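Local structure of muconate lactonizing enzyme (Corynebacterium glutamicum, 3I4K) at residues 6-11 and 39-44. The protein belongs to the enolase superfamily, pairing a mandelate racemase/muconate lactonizing enzyme-type N-terminal domain with a TIM-barrel-like domain, and carries a magnesium ion. Sequence-based numbering, arbitrary orientation.
Sequences LTIQKV and VSVHLE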
loop_
_atom_site.group_PDB
_atom_site.type_symbol
_atom_site.label_atom_id
_atom_site.label_comp_id
_atom_site.label_asym_id
_atom_site.label_seq_id
_atom_site.Cartn_x
_atom_site.Cartn_y
_atom_site.Cartn_z
ATOM N N LEU A 6 3.009 -18.694 17.949
ATOM C CA LEU A 6 3.622 -17.954 16.856
ATOM C C LEU A 6 4.338 -16.758 17.475
ATOM O O LEU A 6 4.780 -15.843 16.780
ATOM C CB LEU A 6 2.528 -17.493 15.889
ATOM C CG LEU A 6 2.863 -17.221 14.423
ATOM C CD1 LEU A 6 3.514 -18.443 13.795
ATOM C CD2 LEU A 6 1.576 -16.863 13.684
ATOM N N THR A 7 4.449 -16.792 18.799
ATOM C CA THR A 7 5.094 -15.741 19.576
ATOM C C THR A 7 6.576 -15.568 19.224
ATOM O O THR A 7 7.228 -16.511 18.773
ATOM C CB THR A 7 4.977 -16.048 21.086
ATOM O OG1 THR A 7 3.599 -16.260 21.426
ATOM C CG2 THR A 7 5.521 -14.897 21.911
ATOM N N ILE A 8 7.093 -14.355 19.419
ATOM C CA ILE A 8 8.500 -14.054 19.154
ATOM C C ILE A 8 9.247 -14.178 20.477
ATOM O O ILE A 8 9.047 -13.372 21.390
ATOM C CB ILE A 8 8.701 -12.608 18.609
ATOM C CG1 ILE A 8 8.279 -12.526 17.144
ATOM C CG2 ILE A 8 10.167 -12.203 18.720
ATOM C CD1 ILE A 8 6.834 -12.809 16.911
ATOM N N GLN A 9 10.107 -15.187 20.572
ATOM C CA GLN A 9 10.860 -15.429 21.798
ATOM C C GLN A 9 12.140 -14.618 21.851
ATOM O O GLN A 9 12.508 -14.091 22.901
ATOM C CB GLN A 9 11.222 -16.915 21.923
ATOM C CG GLN A 9 10.058 -17.876 21.738
ATOM C CD GLN A 9 8.935 -17.653 22.738
ATOM O OE1 GLN A 9 9.116 -17.827 23.947
ATOM N NE2 GLN A 9 7.766 -17.265 22.238
ATOM N N LYS A 10 12.814 -14.510 20.714
ATOM C CA LYS A 10 14.079 -13.799 20.679
ATOM C C LYS A 10 14.405 -13.211 19.307
ATOM O O LYS A 10 13.927 -13.690 18.279
ATOM C CB LYS A 10 15.181 -14.774 21.122
ATOM C CG LYS A 10 16.607 -14.247 21.085
ATOM C CD LYS A 10 17.609 -15.337 21.485
ATOM C CE LYS A 10 17.521 -16.555 20.567
ATOM N NZ LYS A 10 18.505 -17.624 20.919
ATOM N N VAL A 11 15.218 -12.160 19.310
ATOM C CA VAL A 11 15.661 -11.501 18.086
ATOM C C VAL A 11 17.153 -11.229 18.235
ATOM O O VAL A 11 17.572 -10.575 19.188
ATOM C CB VAL A 11 14.936 -10.156 17.864
ATOM C CG1 VAL A 11 13.513 -10.389 17.387
ATOM C CG2 VAL A 11 14.915 -9.383 19.151
ATOM N N VAL A 39 19.756 -9.826 10.823
ATOM C CA VAL A 39 18.866 -9.865 11.974
ATOM C C VAL A 39 17.966 -11.090 11.867
ATOM O O VAL A 39 17.496 -11.429 10.784
ATOM C CB VAL A 39 17.992 -8.581 12.043
ATOM C CG1 VAL A 39 17.104 -8.615 13.274
ATOM C CG2 VAL A 39 18.884 -7.346 12.078
ATOM N N SER A 40 17.733 -11.758 12.988
ATOM C CA SER A 40 16.888 -12.942 12.983
ATOM C C SER A 40 15.812 -12.871 14.048
ATOM O O SER A 40 16.055 -12.408 15.166
ATOM C CB SER A 40 17.726 -14.204 13.207
ATOM O OG SER A 40 18.376 -14.165 14.464
ATOM N N VAL A 41 14.619 -13.325 13.681
ATOM C CA VAL A 41 13.490 -13.358 14.589
ATOM C C VAL A 41 13.189 -14.832 14.865
ATOM O O VAL A 41 12.904 -15.611 13.949
ATOM C CB VAL A 41 12.259 -12.645 13.977
ATOM C CG1 VAL A 41 11.026 -12.864 14.844
ATOM C CG2 VAL A 41 12.544 -11.151 13.882
ATOM N N HIS A 42 13.283 -15.200 16.140
ATOM C CA HIS A 42 13.069 -16.570 16.592
ATOM C C HIS A 42 11.683 -16.744 17.190
ATOM O O HIS A 42 11.338 -16.114 18.192
ATOM C CB HIS A 42 14.136 -16.922 17.629
ATOM C CG HIS A 42 15.535 -16.708 17.141
ATOM N ND1 HIS A 42 16.200 -17.627 16.356
ATOM C CD2 HIS A 42 16.379 -15.660 17.288
ATOM C CE1 HIS A 42 17.392 -17.153 16.040
ATOM N NE2 HIS A 42 17.525 -15.960 16.592
ATOM N N LEU A 43 10.893 -17.608 16.563
ATOM C CA LEU A 43 9.532 -17.862 17.007
ATOM C C LEU A 43 9.396 -19.110 17.876
ATOM O O LEU A 43 10.113 -20.096 17.695
ATOM C CB LEU A 43 8.602 -17.982 15.796
ATOM C CG LEU A 43 8.470 -16.776 14.862
ATOM C CD1 LEU A 43 7.447 -17.088 13.782
ATOM C CD2 LEU A 43 8.045 -15.550 15.653
ATOM N N GLU A 44 8.459 -19.045 18.816
ATOM C CA GLU A 44 8.170 -20.134 19.740
ATOM C C GLU A 44 8.156 -21.499 19.057
ATOM O O GLU A 44 8.656 -22.477 19.608
ATOM C CB GLU A 44 6.817 -19.878 20.413
ATOM C CG GLU A 44 6.371 -20.964 21.364
ATOM C CD GLU A 44 7.410 -21.243 22.420
ATOM O OE1 GLU A 44 7.832 -20.281 23.096
ATOM O OE2 GLU A 44 7.804 -22.421 22.572
#
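Two residues of strand 8-11, Gln9 and Lys10, stand against the single residue His42 of the antiparallel strand 39-43, which makes this a classic beta bulge. His42 O takes two amides at once: Gln9 N at 2.8 Å and, weakly, Lys10 N at 3.3 Å. The return bond, His42 N to Lys10 O, is 2.7 Å with an N-H...O angle of 164°. Beyond the bulge, Glu44 N donates to Thr7 O at 2.8 Å.

Lys10 and His42 also meet through their side chains. The lysine chain, extended as far as CD, bends at chi3 (59°), which turns CE over a face of the imidazole, 4.0 Å from the ring centroid and 28° off its normal: a CH-pi contact. His42 NE2 makes a weak hydrogen bond to Glu12, which is also a long, weak ion-pair partner of Lys10.

On the other face of the sheet, Ile8, Val11, Val41 and Leu43 form an apolar layer. Ile8 CG1 touches Val41 CG1 at 3.6 Å, while Val11 CG1 and Val41 CG2 lie side by side at 3.7 Å. Helix 104-121 packs on Val41 and Leu43, helix 66-81 on Val11, joining this first hairpin of the N-terminal domain to its helices.

The chemistry thus divides by face: apolar packing toward the helices, and opposite it a polar cluster in which Glu12 may favour positive charge on His42 despite nearby Lys10.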